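Local coordinates for protein lysozyme C (Equus asinus, PDB 5XUW) that hydrolyses the beta-1,4 linkages between N-acetylmuramic acid and N-acetylglucosamine in bacterial peptidoglycan, and carries one bound calcium ion, at residues 33-38 against 106-111; 55-60 against 90-95. All blocks are in the same frame, centred on the assembly; numbering follows the deposited sequence.

Contact 1: residues 33-38 against 106-111; sequences EYESNF and SAWKAW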
loop_
_atom_site.group_PDB
_atom_site.type_symbol
_atom_site.label_atom_id
_atom_site.label_comp_id
_atom_site.label_asym_id
_atom_site.label_seq_id
_atom_site.Cartn_x
_atom_site.Cartn_y
_atom_site.Cartn_z
ATOM N N GLU A 33 -2.897 -5.068 4.961
ATOM C CA GLU A 33 -3.733 -6.228 5.281
ATOM C C GLU A 33 -5.092 -6.110 4.607
ATOM O O GLU A 33 -5.574 -7.062 3.999
ATOM C CB GLU A 33 -3.945 -6.421 6.790
ATOM C CG GLU A 33 -4.634 -7.750 7.086
ATOM C CD GLU A 33 -4.745 -8.123 8.553
ATOM O OE1 GLU A 33 -4.207 -7.432 9.436
ATOM O OE2 GLU A 33 -5.409 -9.150 8.816
ATOM N N TYR A 34 -5.716 -4.946 4.724
ATOM C CA TYR A 34 -7.078 -4.798 4.222
ATOM C C TYR A 34 -7.162 -4.475 2.727
ATOM O O TYR A 34 -8.172 -4.776 2.104
ATOM C CB TYR A 34 -7.869 -3.842 5.127
ATOM C CG TYR A 34 -8.061 -4.485 6.486
ATOM C CD1 TYR A 34 -9.095 -5.406 6.701
ATOM C CD2 TYR A 34 -7.172 -4.254 7.529
ATOM C CE1 TYR A 34 -9.255 -6.040 7.920
ATOM C CE2 TYR A 34 -7.315 -4.899 8.744
ATOM C CZ TYR A 34 -8.373 -5.784 8.937
ATOM O OH TYR A 34 -8.513 -6.433 10.138
ATOM N N GLU A 35 -6.097 -3.918 2.142
ATOM C CA GLU A 35 -6.063 -3.669 0.698
ATOM C C GLU A 35 -5.797 -4.943 -0.105
ATOM O O GLU A 35 -6.463 -5.181 -1.108
ATOM C CB GLU A 35 -5.020 -2.601 0.350
ATOM C CG GLU A 35 -5.436 -1.177 0.729
ATOM C CD GLU A 35 -6.599 -0.633 -0.084
ATOM O OE1 GLU A 35 -6.900 -1.180 -1.165
ATOM O OE2 GLU A 35 -7.221 0.350 0.368
ATOM N N SER A 36 -4.841 -5.752 0.342
ATOM C CA SER A 36 -4.345 -6.886 -0.440
ATOM C C SER A 36 -4.266 -8.239 0.291
ATOM O O SER A 36 -3.803 -9.217 -0.308
ATOM C CB SER A 36 -2.941 -6.539 -0.931
ATOM O OG SER A 36 -2.029 -6.477 0.161
ATOM N N ASN A 37 -4.653 -8.293 1.572
ATOM C CA ASN A 37 -4.404 -9.463 2.428
ATOM C C ASN A 37 -2.924 -9.892 2.426
ATOM O O ASN A 37 -2.612 -11.086 2.442
ATOM C CB ASN A 37 -5.342 -10.629 2.036
ATOM C CG ASN A 37 -5.481 -11.692 3.139
ATOM O OD1 ASN A 37 -5.802 -12.854 2.859
ATOM N ND2 ASN A 37 -5.214 -11.310 4.376
ATOM N N PHE A 38 -2.028 -8.897 2.399
ATOM C CA PHE A 38 -0.565 -9.090 2.409
ATOM C C PHE A 38 0.033 -9.751 1.156
ATOM O O PHE A 38 1.187 -10.173 1.195
ATOM C CB PHE A 38 -0.104 -9.873 3.646
ATOM C CG PHE A 38 -0.423 -9.209 4.961
ATOM C CD1 PHE A 38 -0.126 -7.864 5.174
ATOM C CD2 PHE A 38 -1.001 -9.935 5.991
ATOM C CE1 PHE A 38 -0.411 -7.257 6.384
ATOM C CE2 PHE A 38 -1.284 -9.328 7.215
ATOM C CZ PHE A 38 -0.973 -7.994 7.411
ATOM N N SER A 106 -6.080 8.214 3.566
ATOM C CA SER A 106 -7.457 8.030 3.090
ATOM C C SER A 106 -7.571 7.803 1.577
ATOM O O SER A 106 -8.648 7.506 1.093
ATOM C CB SER A 106 -8.355 9.190 3.528
ATOM O OG SER A 106 -8.499 9.180 4.934
ATOM N N ALA A 107 -6.466 7.949 0.837
ATOM C CA ALA A 107 -6.377 7.437 -0.533
ATOM C C ALA A 107 -6.747 5.953 -0.640
ATOM O O ALA A 107 -7.287 5.514 -1.668
ATOM C CB ALA A 107 -4.982 7.666 -1.097
ATOM N N TRP A 108 -6.450 5.188 0.410
ATOM C CA TRP A 108 -6.697 3.750 0.422
ATOM C C TRP A 108 -8.044 3.481 1.092
ATOM O O TRP A 108 -8.194 3.624 2.305
ATOM C CB TRP A 108 -5.554 3.031 1.132
ATOM C CG TRP A 108 -4.273 2.968 0.330
ATOM C CD1 TRP A 108 -3.989 2.103 -0.686
ATOM C CD2 TRP A 108 -3.096 3.785 0.500
ATOM N NE1 TRP A 108 -2.716 2.327 -1.162
ATOM C CE2 TRP A 108 -2.147 3.358 -0.457
ATOM C CE3 TRP A 108 -2.765 4.840 1.353
ATOM C CZ2 TRP A 108 -0.878 3.942 -0.566
ATOM C CZ3 TRP A 108 -1.521 5.417 1.251
ATOM C CH2 TRP A 108 -0.578 4.963 0.291
ATOM N N LYS A 109 -9.028 3.107 0.287
ATOM C CA LYS A 109 -10.393 2.927 0.794
ATOM C C LYS A 109 -10.512 1.807 1.834
ATOM O O LYS A 109 -11.306 1.913 2.768
ATOM C CB LYS A 109 -11.363 2.688 -0.358
ATOM C CG LYS A 109 -11.459 3.870 -1.321
ATOM C CD LYS A 109 -12.796 3.881 -2.046
ATOM C CE LYS A 109 -12.777 4.784 -3.268
ATOM N NZ LYS A 109 -14.068 4.715 -4.013
ATOM N N ALA A 110 -9.728 0.741 1.685
ATOM C CA ALA A 110 -9.770 -0.355 2.666
ATOM C C ALA A 110 -9.166 0.080 4.014
ATOM O O ALA A 110 -9.646 -0.347 5.067
ATOM C CB ALA A 110 -9.094 -1.604 2.124
ATOM N N TRP A 111 -8.148 0.939 3.979
ATOM C CA TRP A 111 -7.622 1.546 5.202
ATOM C C TRP A 111 -8.699 2.399 5.876
ATOM O O TRP A 111 -8.916 2.306 7.094
ATOM C CB TRP A 111 -6.359 2.367 4.919
ATOM C CG TRP A 111 -5.827 3.041 6.150
ATOM C CD1 TRP A 111 -5.015 2.501 7.109
ATOM C CD2 TRP A 111 -6.112 4.366 6.564
ATOM N NE1 TRP A 111 -4.782 3.422 8.112
ATOM C CE2 TRP A 111 -5.438 4.580 7.793
ATOM C CE3 TRP A 111 -6.866 5.411 6.014
ATOM C CZ2 TRP A 111 -5.499 5.796 8.475
ATOM C CZ3 TRP A 111 -6.928 6.610 6.699
ATOM C CH2 TRP A 111 -6.236 6.796 7.907
#

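Contact 2: residues 55-60 against 90-95; sequences GLFQLN and DDISCA. With CA (calcium ion), chain C.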
loop_
_atom_site.group_PDB
_atom_site.type_symbol
_atom_site.label_atom_id
_atom_site.label_comp_id
_atom_site.label_asym_id
_atom_site.label_seq_id
_atom_site.Cartn_x
_atom_site.Cartn_y
_atom_site.Cartn_z
ATOM N N GLY A 55 -1.100 -4.835 -6.583
ATOM C CA GLY A 55 -0.097 -5.189 -5.602
ATOM C C GLY A 55 -0.504 -5.031 -4.158
ATOM O O GLY A 55 -1.686 -4.843 -3.845
ATOM N N LEU A 56 0.505 -5.109 -3.297
ATOM C CA LEU A 56 0.351 -5.068 -1.837
ATOM C C LEU A 56 -0.401 -3.836 -1.340
ATOM O O LEU A 56 -1.185 -3.928 -0.390
ATOM C CB LEU A 56 1.737 -5.106 -1.188
ATOM C CG LEU A 56 1.860 -5.226 0.331
ATOM C CD1 LEU A 56 1.330 -6.567 0.806
ATOM C CD2 LEU A 56 3.306 -5.073 0.748
ATOM N N PHE A 57 -0.125 -2.687 -1.970
ATOM C CA PHE A 57 -0.772 -1.426 -1.625
ATOM C C PHE A 57 -1.840 -0.987 -2.628
ATOM O O PHE A 57 -2.307 0.148 -2.561
ATOM C CB PHE A 57 0.268 -0.319 -1.480
ATOM C CG PHE A 57 1.400 -0.649 -0.544
ATOM C CD1 PHE A 57 1.156 -1.163 0.730
ATOM C CD2 PHE A 57 2.720 -0.398 -0.921
ATOM C CE1 PHE A 57 2.202 -1.451 1.590
ATOM C CE2 PHE A 57 3.769 -0.673 -0.053
ATOM C CZ PHE A 57 3.509 -1.194 1.206
ATOM N N GLN A 58 -2.230 -1.875 -3.545
ATOM C CA GLN A 58 -3.325 -1.635 -4.471
ATOM C C GLN A 58 -3.229 -0.259 -5.140
ATOM O O GLN A 58 -4.147 0.556 -5.082
ATOM C CB GLN A 58 -4.660 -1.853 -3.756
ATOM C CG GLN A 58 -4.939 -3.309 -3.463
ATOM C CD GLN A 58 -5.254 -4.106 -4.714
ATOM O OE1 GLN A 58 -6.385 -4.091 -5.198
ATOM N NE2 GLN A 58 -4.250 -4.789 -5.257
ATOM N N LEU A 59 -2.094 -0.045 -5.801
ATOM C CA LEU A 59 -1.787 1.222 -6.449
ATOM C C LEU A 59 -2.433 1.263 -7.825
ATOM O O LEU A 59 -2.316 0.311 -8.605
ATOM C CB LEU A 59 -0.281 1.417 -6.529
ATOM C CG LEU A 59 0.431 1.397 -5.178
ATOM C CD1 LEU A 59 1.926 1.199 -5.349
ATOM C CD2 LEU A 59 0.119 2.660 -4.383
ATOM N N ASN A 60 -3.165 2.344 -8.101
ATOM C CA ASN A 60 -4.014 2.417 -9.281
ATOM C C ASN A 60 -3.304 2.863 -10.562
ATOM O O ASN A 60 -2.343 3.628 -10.529
ATOM C CB ASN A 60 -5.284 3.261 -9.022
ATOM C CG ASN A 60 -5.019 4.746 -8.954
ATOM O OD1 ASN A 60 -4.555 5.355 -9.918
ATOM N ND2 ASN A 60 -5.338 5.350 -7.814
ATOM N N ASP A 90 9.966 -0.699 -4.588
ATOM C CA ASP A 90 9.366 0.276 -5.503
ATOM C C ASP A 90 7.897 0.539 -5.155
ATOM O O ASP A 90 7.416 1.683 -5.283
ATOM C CB ASP A 90 9.583 -0.064 -6.989
ATOM C CG ASP A 90 9.188 -1.479 -7.362
ATOM O OD1 ASP A 90 8.501 -2.160 -6.571
ATOM O OD2 ASP A 90 9.589 -1.926 -8.469
ATOM N N ASP A 91 7.202 -0.482 -4.661
ATOM C CA ASP A 91 5.837 -0.291 -4.101
ATOM C C ASP A 91 5.859 0.702 -2.943
ATOM O O ASP A 91 4.993 1.596 -2.844
ATOM C CB ASP A 91 5.220 -1.599 -3.593
ATOM C CG ASP A 91 5.161 -2.683 -4.645
ATOM O OD1 ASP A 91 6.235 -3.119 -5.094
ATOM O OD2 ASP A 91 4.046 -3.129 -4.990
ATOM N N ILE A 92 6.853 0.550 -2.070
ATOM C CA ILE A 92 7.001 1.431 -0.901
ATOM C C ILE A 92 7.311 2.866 -1.333
ATOM O O ILE A 92 6.719 3.820 -0.826
ATOM C CB ILE A 92 8.098 0.917 0.054
ATOM C CG1 ILE A 92 7.614 -0.342 0.786
ATOM C CG2 ILE A 92 8.523 1.989 1.056
ATOM C CD1 ILE A 92 8.720 -1.145 1.427
ATOM N N SER A 93 8.262 3.020 -2.238
ATOM C CA SER A 93 8.580 4.356 -2.740
ATOM C C SER A 93 7.353 5.033 -3.344
ATOM O O SER A 93 7.156 6.227 -3.132
ATOM C CB SER A 93 9.725 4.317 -3.741
ATOM O OG SER A 93 9.441 3.406 -4.767
ATOM N N CYS A 94 6.517 4.272 -4.054
ATOM C CA CYS A 94 5.291 4.812 -4.630
ATOM C C CYS A 94 4.254 5.165 -3.560
ATOM O O CYS A 94 3.626 6.231 -3.621
ATOM C CB CYS A 94 4.702 3.847 -5.661
ATOM S SG CYS A 94 3.240 4.464 -6.529
ATOM N N ALA A 95 4.076 4.288 -2.573
ATOM C CA ALA A 95 3.139 4.573 -1.473
ATOM C C ALA A 95 3.544 5.839 -0.686
ATOM O O ALA A 95 2.681 6.621 -0.253
ATOM C CB ALA A 95 3.024 3.375 -0.548
HETATM CA CA CA C . 7.623 -4.440 -6.641
HETATM O O HOH W 1 3.051 -5.757 -4.405
HETATM O O HOH W 2 1.428 -2.253 -4.457
HETATM O O HOH W 3 9.803 -4.513 -7.543
HETATM O O HOH W 4 5.824 -5.815 -5.817
#

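Contact 1: residues 33-38 against 106-111
The C-terminal part of helix 25-36 meets the first turn of helix 109-114, and the two backbones come closest at Glu35 and Ala110, whose CA atoms lie 5.3 Å apart. The main polar link is a hydrogen bond from Ala110 N to Glu35 OE2, 2.9 Å long with an N-H...O angle of 144°. The donor lies above the carboxylate plane. Glu35 reaches this point because its chain bends at chi2 (-68°), which swings CD over toward the methyl of Ala110. OE2 then sits 3.2 Å from Ala110 CB and equally close to Trp108 CB, at the edge of the indole and near its plane. The carboxylate and the indole are turned 60° from each other.

Trp108 is the N-cap of helix 109-114, and Ala110 N, the donor to Glu35, belongs to the first turn. This lies at what is, as in other C-type lysozymes, the catalytic cleft; Glu35 is predicted to be an active-site residue. A small residue suits position 110: Tyr34 O approaches Ala110 CB to 3.3 Å, and Tyr34 CB packs against the same methyl at 3.9 Å. Beyond CB the tyrosine ring leads away to stack with His114, while the indole of Trp108 is buried against Ala95, Val98 and Met31.

Contact 2: residues 55-60 against 90-95
Asp91 divides its carboxylate between a metal and a pair of waters: OD1 binds the calcium ion at 2.5 Å, while OD2 accepts a hydrogen bond from water 2 and lies 2.9 Å from water 1. Water 1 accepts from Leu56 N, and water 2 from Phe57 N at 3.0 Å, so two amides of the type I turn Gly55-Gln58 face the calcium site through solvent. With CG anti to its own carbonyl carbon (chi1 -56°), Asp91 has its carboxylate set between the calcium and these waters. Asp90 adds a second carboxylate, with OD1 on the calcium at 2.4 Å and OD2 weakly bonded to metal-bound water 3. Water 4, Lys82 O, Asp85 OD1 and Asn87 O are the other ligands of this calcium-binding loop, a feature shared with alpha-lactalbumin.

Away from the metal the interface is apolar. The ring of Phe57 presents its CD2-CE2 edge to the helix, with Asp91 O and Ile92 N near the ring plane. CD2 is 3.8 Å from Ala95 CB, where a small methyl lets the flat ring come close to the helix, and CE2 touches Ile92 CG1. Leu59, on strand 59-60, packs CD1 against Cys94 SG at 3.7 Å, beside the disulfide to Cys76. Within the turn, Gly55 O takes both Gln58 N and, on a lone pair, Gln58 NE2. Gly55 has positive phi, and a CB there would lie tight against Asp91 OD2.

With one oxygen on calcium and the other in contact with two waters, the Asp91 carboxylate is probably ionised; both oxygens are engaged, which would restrain its rotation.

The centres of contacts 1 and 2 lie 11 Å apart, and two hydrogen bonds probably join them directly. Trp108 NE1 approaches Phe57 O to 2.6 Å, and Ser36 OG lies 2.7 Å from Leu56 O. The turn at 55-58 is thus held on one side by the residues around Glu35 and on the other by helix 89-100. Gln58 CG also packs on Glu35 O, at 3.4 Å. The side chain of Glu35 is about 6 Å from that of Asp53, the other predicted active-site residue, whereas the Trp108 side chain stands about 13 Å from the calcium. Metal site and cleft are therefore distinct but structurally connected through segment 55-60.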